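Local coordinates for beta-1,3-1,4-glucanase (Caldicellulosiruptor sp. F32, PDB 5H4R), which hydrolyses mixed-linkage beta-1,3-1,4-glucans such as lichenan, as a TIM-barrel enzyme of glycoside hydrolase family 5, at residues D120-Q123 / Q124-Y128; I138-H141 / H142-M145; K164-W167 / T168-T172; G334-Q337 / S338-F342. The protein carries 1 engineered substitution. All coordinates share one frame; numbering follows the deposited sequence.

Overall arrangement
The chain folds into an eight-stranded parallel beta/alpha barrel, and the four contacts follow one another along it; each is local, so none encloses or crosses another. Contact 1 lies within helix 116-131, which leads into strand 135-139. Contact 2 follows at the end of that strand, where the chain turns into the glucan pocket, and contact 3 sits on the next helix, 156-173. Contact 2 touches both others: Val126 packs on Ile138, and Ile138 and Ile140 pack against Ile166, Trp167 and Val170; contacts 1 and 3 do not touch. Contact 4 opens helix 336-352 between strands 322-327 and 356-361, across the chain's centre from contacts 2 and 3, its centre about 41 Å from that of contact 3.

Contact 1. Residues D120-Q123 / Q124-Y128; sequences DRVQ and QVVDY
Arg121 reaches along its helix to meet Gln124, Val125 and Tyr128, an example of one long side chain serving both the i+3 and the i+7 position. Its NH1 is the meeting point: it donates to Gln124 OE1 at 2.9 Å and to Tyr128 OH at 3.0 Å, the second bond being the straighter (164° at the hydrogen). Both acceptors lie in the guanidinium plane, so both sit at the edge of the guanidinium. At Gln124 the approach is different, because NH1 stands above the carbonyl plane and does not use a lone pair; the amide and guanidinium planes are 75° apart. Val125 CG2 covers one face of the guanidinium, 3.7 Å from Arg121 CZ and over the centre of the group. The arginine gets there by leaving the backbone with CG opposite the amide N and then bending at chi2 (60°), which swings the chain along the helix. Farther out, NE forms a salt bridge with Glu73 and NH2 donates to Thr81 O, so bonds from three nitrogens fix the rotation of the group. The carbonyl oxygen of Gln124, one turn back, lies 3.4 Å above one face of the Tyr128 ring, toward its rim. The helix itself is held by i to i+4 bonds, among them Val126 N to Val122 O at 3.0 Å. Helix 116-131 sets Val125 and Val126 against Ile99 of strand 96-99 and rests Tyr128 on Lys83 and Ile86 of helix 83-91. Asp120 makes salt bridges to Lys116 and to Arg173 at the end of helix 156-173, and Gln123 also bonds Arg173.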
loop_
_atom_site.group_PDB
_atom_site.type_symbol
_atom_site.label_atom_id
_atom_site.label_comp_id
_atom_site.label_asym_id
_atom_site.label_seq_id
_atom_site.Cartn_x
_atom_site.Cartn_y
_atom_site.Cartn_z
ATOM N N ASP A 120 -12.693 -10.738 13.127
ATOM C CA ASP A 120 -13.220 -11.947 12.499
ATOM C C ASP A 120 -13.557 -11.715 11.024
ATOM O O ASP A 120 -13.270 -12.562 10.170
ATOM C CB ASP A 120 -14.485 -12.430 13.215
ATOM C CG ASP A 120 -14.240 -13.012 14.608
ATOM O OD1 ASP A 120 -13.087 -13.208 15.044
ATOM O OD2 ASP A 120 -15.260 -13.324 15.271
ATOM N N ARG A 121 -14.194 -10.583 10.710
ATOM C CA ARG A 121 -14.560 -10.306 9.318
ATOM C C ARG A 121 -13.325 -10.069 8.450
ATOM O O ARG A 121 -13.246 -10.583 7.327
ATOM C CB ARG A 121 -15.526 -9.120 9.260
ATOM C CG ARG A 121 -15.900 -8.701 7.829
ATOM C CD ARG A 121 -16.578 -9.811 7.005
ATOM N NE ARG A 121 -16.736 -9.356 5.627
ATOM C CZ ARG A 121 -16.797 -10.149 4.562
ATOM N NH1 ARG A 121 -16.786 -11.476 4.692
ATOM N NH2 ARG A 121 -16.896 -9.609 3.357
ATOM N N VAL A 122 -12.352 -9.294 8.943
ATOM C CA VAL A 122 -11.094 -9.106 8.224
ATOM C C VAL A 122 -10.456 -10.454 7.932
ATOM O O VAL A 122 -9.970 -10.708 6.825
ATOM C CB VAL A 122 -10.150 -8.198 9.035
ATOM C CG1 VAL A 122 -8.771 -8.171 8.403
ATOM C CG2 VAL A 122 -10.724 -6.770 9.103
ATOM N N GLN A 123 -10.457 -11.344 8.922
ATOM C CA GLN A 123 -9.835 -12.659 8.737
ATOM C C GLN A 123 -10.561 -13.478 7.677
ATOM O O GLN A 123 -9.935 -14.233 6.918
ATOM C CB GLN A 123 -9.805 -13.400 10.071
ATOM C CG GLN A 123 -9.123 -14.751 9.989
ATOM C CD GLN A 123 -9.014 -15.467 11.321
ATOM O OE1 GLN A 123 -9.828 -15.267 12.241
ATOM N NE2 GLN A 123 -8.009 -16.339 11.432
ATOM N N GLN A 124 -11.885 -13.357 7.619
ATOM C CA GLN A 124 -12.641 -14.049 6.583
ATOM C C GLN A 124 -12.165 -13.638 5.197
ATOM O O GLN A 124 -12.026 -14.480 4.306
ATOM C CB GLN A 124 -14.116 -13.739 6.761
ATOM C CG GLN A 124 -15.042 -14.510 5.902
ATOM C CD GLN A 124 -16.454 -14.406 6.438
ATOM O OE1 GLN A 124 -16.867 -13.349 6.961
ATOM N NE2 GLN A 124 -17.193 -15.507 6.352
ATOM N N VAL A 125 -11.922 -12.346 4.993
ATOM C CA VAL A 125 -11.474 -11.865 3.689
ATOM C C VAL A 125 -10.023 -12.270 3.402
ATOM O O VAL A 125 -9.684 -12.652 2.271
ATOM C CB VAL A 125 -11.699 -10.346 3.600
ATOM C CG1 VAL A 125 -11.138 -9.813 2.269
ATOM C CG2 VAL A 125 -13.184 -10.060 3.717
ATOM N N VAL A 126 -9.151 -12.249 4.413
ATOM C CA VAL A 126 -7.798 -12.781 4.230
ATOM C C VAL A 126 -7.876 -14.230 3.756
ATOM O O VAL A 126 -7.126 -14.659 2.864
ATOM C CB VAL A 126 -6.998 -12.639 5.539
ATOM C CG1 VAL A 126 -5.644 -13.387 5.430
ATOM C CG2 VAL A 126 -6.805 -11.163 5.866
ATOM N N ASP A 127 -8.796 -15.003 4.337
ATOM C CA ASP A 127 -8.944 -16.411 3.977
ATOM C C ASP A 127 -9.379 -16.566 2.522
ATOM O O ASP A 127 -8.963 -17.517 1.849
ATOM C CB ASP A 127 -9.942 -17.119 4.915
ATOM C CG ASP A 127 -9.356 -17.441 6.288
ATOM O OD1 ASP A 127 -8.181 -17.118 6.536
ATOM O OD2 ASP A 127 -10.073 -18.018 7.137
ATOM N N TYR A 128 -10.227 -15.652 2.014
ATOM C CA TYR A 128 -10.583 -15.722 0.598
ATOM C C TYR A 128 -9.329 -15.707 -0.253
ATOM O O TYR A 128 -9.229 -16.438 -1.245
ATOM C CB TYR A 128 -11.452 -14.544 0.136
ATOM C CG TYR A 128 -12.808 -14.331 0.782
ATOM C CD1 TYR A 128 -13.528 -15.367 1.352
ATOM C CD2 TYR A 128 -13.361 -13.064 0.795
ATOM C CE1 TYR A 128 -14.783 -15.130 1.942
ATOM C CE2 TYR A 128 -14.598 -12.822 1.370
ATOM C CZ TYR A 128 -15.302 -13.840 1.933
ATOM O OH TYR A 128 -16.536 -13.535 2.485
#

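Contact 2. Residues I138-H141 / H142-M145; sequences INIH and HDIM. With BGC (beta-D-glucopyranose), chain B; BGC (beta-D-glucopyranose), chain C.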
loop_
_atom_site.group_PDB
_atom_site.type_symbol
_atom_site.label_atom_id
_atom_site.label_comp_id
_atom_site.label_asym_id
_atom_site.label_seq_id
_atom_site.Cartn_x
_atom_site.Cartn_y
_atom_site.Cartn_z
ATOM N N ILE A 138 -1.747 -6.821 5.006
ATOM C CA ILE A 138 -2.682 -6.129 5.899
ATOM C C ILE A 138 -1.900 -5.062 6.667
ATOM O O ILE A 138 -0.699 -5.215 6.906
ATOM C CB ILE A 138 -3.404 -7.089 6.878
ATOM C CG1 ILE A 138 -2.428 -7.883 7.726
ATOM C CG2 ILE A 138 -4.310 -8.038 6.110
ATOM C CD1 ILE A 138 -3.121 -8.797 8.784
ATOM N N ASN A 139 -2.575 -3.972 7.038
ATOM C CA ASN A 139 -1.853 -2.830 7.609
ATOM C C ASN A 139 -2.686 -2.139 8.688
ATOM O O ASN A 139 -3.751 -2.622 9.093
ATOM C CB ASN A 139 -1.472 -1.830 6.502
ATOM C CG ASN A 139 -2.661 -1.031 5.972
ATOM O OD1 ASN A 139 -3.808 -1.183 6.394
ATOM N ND2 ASN A 139 -2.370 -0.138 5.037
ATOM N N ILE A 140 -2.146 -1.016 9.180
ATOM C CA ILE A 140 -2.894 0.062 9.839
ATOM C C ILE A 140 -3.055 1.199 8.827
ATOM O O ILE A 140 -2.050 1.705 8.312
ATOM C CB ILE A 140 -2.144 0.560 11.091
ATOM C CG1 ILE A 140 -2.051 -0.522 12.175
ATOM C CG2 ILE A 140 -2.764 1.878 11.632
ATOM C CD1 ILE A 140 -1.268 -0.131 13.408
ATOM N N HIS A 141 -4.301 1.622 8.525
ATOM C CA HIS A 141 -4.514 2.557 7.432
ATOM C C HIS A 141 -4.885 3.932 7.974
ATOM O O HIS A 141 -3.983 4.676 8.417
ATOM C CB HIS A 141 -5.518 1.957 6.440
ATOM C CG HIS A 141 -5.339 2.470 5.056
ATOM N ND1 HIS A 141 -4.342 2.012 4.213
ATOM C CD2 HIS A 141 -6.010 3.432 4.373
ATOM C CE1 HIS A 141 -4.432 2.655 3.062
ATOM N NE2 HIS A 141 -5.441 3.512 3.131
ATOM N N HIS A 142 -6.159 4.351 7.919
ATOM C CA HIS A 142 -6.563 5.730 8.250
ATOM C C HIS A 142 -6.770 5.897 9.753
ATOM O O HIS A 142 -7.846 6.271 10.222
ATOM C CB HIS A 142 -7.843 6.160 7.541
ATOM C CG HIS A 142 -7.759 6.250 6.055
ATOM N ND1 HIS A 142 -6.765 6.938 5.386
ATOM C CD2 HIS A 142 -8.598 5.778 5.097
ATOM C CE1 HIS A 142 -6.978 6.853 4.081
ATOM N NE2 HIS A 142 -8.092 6.166 3.883
ATOM N N ASP A 143 -5.690 5.653 10.498
ATOM C CA ASP A 143 -5.643 5.794 11.945
ATOM C C ASP A 143 -4.642 6.864 12.372
ATOM O O ASP A 143 -4.131 6.834 13.491
ATOM C CB ASP A 143 -5.280 4.466 12.608
ATOM C CG ASP A 143 -6.338 3.388 12.417
ATOM O OD1 ASP A 143 -7.499 3.724 12.145
ATOM O OD2 ASP A 143 -6.008 2.197 12.611
ATOM N N ILE A 144 -4.363 7.839 11.509
ATOM C CA ILE A 144 -3.298 8.806 11.764
ATOM C C ILE A 144 -3.955 10.016 12.430
ATOM O O ILE A 144 -4.394 10.966 11.779
ATOM C CB ILE A 144 -2.537 9.166 10.491
ATOM C CG1 ILE A 144 -2.134 7.894 9.725
ATOM C CG2 ILE A 144 -1.320 10.039 10.829
ATOM C CD1 ILE A 144 -1.235 6.919 10.498
ATOM N N MET A 145 -4.012 9.978 13.757
ATOM C CA MET A 145 -4.638 11.039 14.532
ATOM C C MET A 145 -4.125 10.959 15.961
ATOM O O MET A 145 -3.806 9.866 16.446
ATOM C CB MET A 145 -6.168 10.917 14.483
ATOM C CG MET A 145 -6.682 9.508 14.532
ATOM S SD MET A 145 -8.364 9.299 13.856
ATOM C CE MET A 145 -9.215 10.260 15.079
HETATM C C2 BGC B . -4.131 6.419 0.620
HETATM C C3 BGC B . -5.436 5.844 0.101
HETATM C C4 BGC B . -6.027 6.867 -0.854
HETATM C C5 BGC B . -5.139 6.809 -2.094
HETATM C C6 BGC B . -5.591 7.798 -3.175
HETATM C C1 BGC B . -3.364 7.259 -0.417
HETATM O O2 BGC B . -3.314 5.360 1.162
HETATM O O3 BGC B . -6.282 5.630 1.227
HETATM O O4 BGC B . -7.350 6.457 -1.184
HETATM O O5 BGC B . -3.770 7.059 -1.772
HETATM O O6 BGC B . -5.762 9.133 -2.685
HETATM C C2 BGC C . -9.528 7.043 -1.923
HETATM C C3 BGC C . -10.610 8.107 -1.808
HETATM C C4 BGC C . -10.935 8.337 -0.333
HETATM C C5 BGC C . -9.655 8.649 0.447
HETATM C C6 BGC C . -9.901 8.767 1.943
HETATM C C1 BGC C . -8.321 7.480 -1.110
HETATM O O2 BGC C . -9.178 6.881 -3.303
HETATM O O3 BGC C . -11.757 7.618 -2.519
HETATM O O4 BGC C . -11.767 9.506 -0.265
HETATM O O5 BGC C . -8.718 7.620 0.255
HETATM O O6 BGC C . -8.718 9.305 2.576
HETATM O O HOH W 1 -3.712 7.382 6.273
#
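From His141 the backbone bends back on itself through an inverse gamma turn centred on His142, closed by a weak bond from Asp143 N to His141 O at 2.9 Å. The turn follows the C-terminal end of a TIM-barrel strand, the end at which such barrels carry their substrate sites, and both histidines belong to the glucan pocket. Their rings form a T-shaped pair, with planes at 74°: the edge of His141 points at the face of His142, and CD2 of His141 stands 3.4 Å above that plane, over its centre. Asn139 sets the first ring, since its ND2 donates to His141 ND1 exactly in the imidazole plane while also bonding Glu184. This leaves NE2 facing the sugar. Asp143 OD2 also touches Ile140 CG2, while the carboxylate is held by His104, Tyr162 and Trp103 N. His142 presents its CE1 corner to both glucose units, close to O3 of the chain B sugar and O6 of the chain C sugar. From this turn, His141 NE2 bonds the sugar directly, 3.0 Å from O3 of the chain B glucose and nearly straight at 168°.

Contact 3. Residues K164-W167 / T168-T172; sequences KSIW and TQVAT
Ser165 O is gripped by two donors of one residue: Gln169 N at 3.1 Å, in the usual helical bond, and Gln169 NE2, also at 3.1 Å. They arrive from opposite faces of the carbonyl plane, and NE2 stands well above it, away from the lone pairs. In Gln169, CG lies beside the backbone N (chi1 -69°) and the chain runs on extended, bringing NE2 to the Ser165 carbonyl and, by a weak bond, to Ser165 OG. Helical threonines offer a second version of the same principle: Thr168 OG1 donates to Lys164 O at 2.7 Å, across that carbonyl plane from Thr168 N, and Thr172 OG1 repeats the arrangement on Thr168 O. On the apolar side, Val170 divides its methyls between two neighbours, CG1 lying 3.8 Å from Trp167 CZ3 and CG2 4.1 Å from Ile166 CG2. Outside the helix, Asn111 O, Phe112 O and Ile114 N bind the polar ends of Ser165 and Gln169. Trp167 NE1 bonds Ala185 O, just past strand 181-184, whose Phe183 also meets the ring. Helix 156-173 thus joins strand 113-114 of the small 107-108/113-114 hairpin, where Ile166 and Val170 meet Ile114, to helix 205-226, whose Phe221 meets Trp167 edge-to-face.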
loop_
_atom_site.group_PDB
_atom_site.type_symbol
_atom_site.label_atom_id
_atom_site.label_comp_id
_atom_site.label_asym_id
_atom_site.label_seq_id
_atom_site.Cartn_x
_atom_site.Cartn_y
_atom_site.Cartn_z
ATOM N N LYS A 164 1.830 -1.158 19.498
ATOM C CA LYS A 164 2.003 -2.394 20.268
ATOM C C LYS A 164 0.693 -3.163 20.373
ATOM O O LYS A 164 0.655 -4.380 20.152
ATOM C CB LYS A 164 2.551 -2.088 21.660
ATOM C CG LYS A 164 4.012 -1.743 21.716
ATOM C CD LYS A 164 4.511 -1.758 23.167
ATOM C CE LYS A 164 5.983 -1.387 23.248
ATOM N NZ LYS A 164 6.464 -1.291 24.650
ATOM N N SER A 165 -0.397 -2.477 20.714
ATOM C CA SER A 165 -1.647 -3.182 20.976
ATOM C C SER A 165 -2.272 -3.721 19.704
ATOM O O SER A 165 -2.693 -4.885 19.657
ATOM C CB SER A 165 -2.656 -2.299 21.686
ATOM O OG SER A 165 -3.808 -3.095 21.932
ATOM N N ILE A 166 -2.402 -2.879 18.670
ATOM C CA ILE A 166 -2.961 -3.355 17.408
ATOM C C ILE A 166 -2.160 -4.533 16.881
ATOM O O ILE A 166 -2.737 -5.564 16.509
ATOM C CB ILE A 166 -3.035 -2.224 16.366
ATOM C CG1 ILE A 166 -3.995 -1.117 16.807
ATOM C CG2 ILE A 166 -3.455 -2.774 15.000
ATOM C CD1 ILE A 166 -5.470 -1.528 16.994
ATOM N N TRP A 167 -0.825 -4.402 16.827
ATOM C CA TRP A 167 -0.052 -5.445 16.183
ATOM C C TRP A 167 0.081 -6.681 17.052
ATOM O O TRP A 167 0.146 -7.778 16.502
ATOM C CB TRP A 167 1.307 -4.913 15.713
ATOM C CG TRP A 167 1.130 -4.239 14.395
ATOM C CD1 TRP A 167 1.279 -2.902 14.100
ATOM C CD2 TRP A 167 0.704 -4.869 13.178
ATOM N NE1 TRP A 167 0.972 -2.677 12.786
ATOM C CE2 TRP A 167 0.620 -3.860 12.193
ATOM C CE3 TRP A 167 0.396 -6.186 12.826
ATOM C CZ2 TRP A 167 0.237 -4.130 10.887
ATOM C CZ3 TRP A 167 0.013 -6.452 11.522
ATOM C CH2 TRP A 167 -0.061 -5.428 10.571
ATOM N N THR A 168 0.022 -6.562 18.386
ATOM C CA THR A 168 -0.031 -7.769 19.198
ATOM C C THR A 168 -1.297 -8.551 18.879
ATOM O O THR A 168 -1.267 -9.774 18.693
ATOM C CB THR A 168 0.033 -7.421 20.692
ATOM O OG1 THR A 168 1.309 -6.875 21.024
ATOM C CG2 THR A 168 -0.174 -8.662 21.543
ATOM N N GLN A 169 -2.433 -7.848 18.808
ATOM C CA GLN A 169 -3.707 -8.510 18.568
ATOM C C GLN A 169 -3.767 -9.094 17.171
ATOM O O GLN A 169 -4.178 -10.245 16.992
ATOM C CB GLN A 169 -4.866 -7.547 18.783
ATOM C CG GLN A 169 -5.051 -7.163 20.222
ATOM C CD GLN A 169 -6.094 -6.102 20.386
ATOM O OE1 GLN A 169 -7.305 -6.389 20.374
ATOM N NE2 GLN A 169 -5.650 -4.864 20.566
ATOM N N VAL A 170 -3.392 -8.305 16.161
ATOM C CA VAL A 170 -3.477 -8.782 14.784
ATOM C C VAL A 170 -2.456 -9.888 14.540
ATOM O O VAL A 170 -2.774 -10.940 13.967
ATOM C CB VAL A 170 -3.312 -7.611 13.803
ATOM C CG1 VAL A 170 -3.264 -8.114 12.361
ATOM C CG2 VAL A 170 -4.455 -6.607 14.022
ATOM N N ALA A 171 -1.205 -9.673 14.950
ATOM C CA ALA A 171 -0.190 -10.690 14.704
ATOM C C ALA A 171 -0.546 -11.994 15.402
ATOM O O ALA A 171 -0.327 -13.084 14.856
ATOM C CB ALA A 171 1.184 -10.201 15.160
ATOM N N THR A 172 -1.110 -11.909 16.610
ATOM C CA THR A 172 -1.479 -13.133 17.311
ATOM C C THR A 172 -2.563 -13.887 16.548
ATOM O O THR A 172 -2.498 -15.114 16.405
ATOM C CB THR A 172 -1.928 -12.814 18.752
ATOM O OG1 THR A 172 -0.825 -12.289 19.497
ATOM C CG2 THR A 172 -2.407 -14.076 19.455
#

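Contact 4. Residues G334-Q337 / S338-F342; sequences GNLQ and SRVEF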
loop_
_atom_site.group_PDB
_atom_site.type_symbol
_atom_site.label_atom_id
_atom_site.label_comp_id
_atom_site.label_asym_id
_atom_site.label_seq_id
_atom_site.Cartn_x
_atom_site.Cartn_y
_atom_site.Cartn_z
ATOM N N GLY A 334 -12.489 10.052 -19.328
ATOM C CA GLY A 334 -12.376 9.025 -20.351
ATOM C C GLY A 334 -11.025 8.870 -21.007
ATOM O O GLY A 334 -10.952 8.458 -22.181
ATOM N N ASN A 335 -9.947 9.130 -20.271
ATOM C CA ASN A 335 -8.589 9.158 -20.814
ATOM C C ASN A 335 -7.954 7.768 -20.792
ATOM O O ASN A 335 -6.865 7.554 -20.266
ATOM C CB ASN A 335 -7.741 10.180 -20.042
ATOM C CG ASN A 335 -7.563 9.844 -18.579
ATOM O OD1 ASN A 335 -8.373 9.152 -17.960
ATOM N ND2 ASN A 335 -6.481 10.379 -17.999
ATOM N N LEU A 336 -8.641 6.823 -21.446
ATOM C CA LEU A 336 -8.270 5.420 -21.318
ATOM C C LEU A 336 -6.906 5.149 -21.938
ATOM O O LEU A 336 -6.065 4.487 -21.329
ATOM C CB LEU A 336 -9.327 4.535 -21.967
ATOM C CG LEU A 336 -9.045 3.037 -21.927
ATOM C CD1 LEU A 336 -8.923 2.546 -20.482
ATOM C CD2 LEU A 336 -10.153 2.282 -22.673
ATOM N N GLN A 337 -6.685 5.616 -23.169
ATOM C CA GLN A 337 -5.420 5.314 -23.834
ATOM C C GLN A 337 -4.241 5.797 -22.999
ATOM O O GLN A 337 -3.227 5.091 -22.865
ATOM C CB GLN A 337 -5.394 5.950 -25.223
ATOM C CG GLN A 337 -4.105 5.689 -25.956
ATOM C CD GLN A 337 -3.906 4.213 -26.265
ATOM O OE1 GLN A 337 -4.847 3.509 -26.686
ATOM N NE2 GLN A 337 -2.673 3.740 -26.096
ATOM N N SER A 338 -4.344 7.005 -22.426
ATOM C CA SER A 338 -3.270 7.493 -21.558
ATOM C C SER A 338 -3.073 6.604 -20.337
ATOM O O SER A 338 -1.939 6.327 -19.932
ATOM C CB SER A 338 -3.550 8.919 -21.089
ATOM O OG SER A 338 -3.425 9.865 -22.136
ATOM N N ARG A 339 -4.168 6.192 -19.690
ATOM C CA ARG A 339 -4.030 5.379 -18.491
ATOM C C ARG A 339 -3.494 3.984 -18.818
ATOM O O ARG A 339 -2.750 3.406 -18.015
ATOM C CB ARG A 339 -5.358 5.316 -17.757
ATOM C CG ARG A 339 -5.799 6.647 -17.224
ATOM C CD ARG A 339 -6.726 6.500 -16.045
ATOM N NE ARG A 339 -7.989 5.896 -16.454
ATOM C CZ ARG A 339 -8.781 5.137 -15.691
ATOM N NH1 ARG A 339 -8.473 4.821 -14.435
ATOM N NH2 ARG A 339 -9.909 4.689 -16.204
ATOM N N VAL A 340 -3.823 3.453 -20.000
ATOM C CA VAL A 340 -3.264 2.178 -20.469
ATOM C C VAL A 340 -1.749 2.285 -20.673
ATOM O O VAL A 340 -0.967 1.436 -20.206
ATOM C CB VAL A 340 -3.989 1.745 -21.757
ATOM C CG1 VAL A 340 -3.245 0.636 -22.492
ATOM C CG2 VAL A 340 -5.423 1.317 -21.463
ATOM N N GLU A 341 -1.299 3.337 -21.359
ATOM C CA GLU A 341 0.136 3.501 -21.564
ATOM C C GLU A 341 0.863 3.708 -20.241
ATOM O O GLU A 341 1.929 3.115 -20.008
ATOM C CB GLU A 341 0.407 4.660 -22.516
ATOM C CG GLU A 341 -0.016 4.374 -23.947
ATOM C CD GLU A 341 0.218 5.538 -24.917
ATOM O OE1 GLU A 341 1.218 6.287 -24.770
ATOM O OE2 GLU A 341 -0.625 5.720 -25.835
ATOM N N PHE A 342 0.303 4.558 -19.367
ATOM C CA PHE A 342 0.838 4.764 -18.024
ATOM C C PHE A 342 1.006 3.446 -17.281
ATOM O O PHE A 342 2.051 3.198 -16.660
ATOM C CB PHE A 342 -0.103 5.690 -17.243
ATOM C CG PHE A 342 0.141 5.731 -15.761
ATOM C CD1 PHE A 342 1.079 6.575 -15.208
ATOM C CD2 PHE A 342 -0.621 4.933 -14.907
ATOM C CE1 PHE A 342 1.281 6.604 -13.824
ATOM C CE2 PHE A 342 -0.431 4.960 -13.537
ATOM C CZ PHE A 342 0.513 5.797 -12.990
#
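A bend in Gln337 and an extended Glu341 come together: Gln337 first heads away from its N, then kinks at chi2 (65°), while Glu341 starts with CG beside its own N (chi1 -70°) and runs on straight. The two side chains meet one helical turn apart. Gln337 NE2 donates to Glu341 OE2 at 2.9 Å, with the carboxylate oxygen lying near the amide plane and using its anti lone pair, the one directed away from its partner oxygen. The other carboxylate oxygen, OE1, accepts from Val295 N, and the amide oxygen of Gln337 accepts from Lys24 N, so the pair bridges two separate parts of the chain.

Farther round the helix, the side chains of Asn335 and Arg339 cross at about a right angle, although their flat groups are only 5° from parallel. Asn335 OD1 comes in obliquely to the guanidinium, 3.6 Å from Arg339 NE; the firmer polar partners of the two lie elsewhere, Lys332 N for OD1 and Ala329 O for Arg339 NH1. Arg339 also makes a cation-pi contact with Tyr384. A third pair is apolar, Leu336 CD1 resting 3.8 Å from Val340 CG2, next to Glu386 and Ile387 of helix 385-395.

Asn335 occupies the N-cap position but makes no capping bond with its side chain. Its carbonyl instead begins the helical ladder, taking Arg339 N at 3.1 Å, followed by Leu336 O with Val340 N at 2.8 Å. This is the first turn of the connecting helix in a beta-alpha-beta unit, strand 322-327, helix 336-352 and strand 356-361, the repeating element of the TIM barrel.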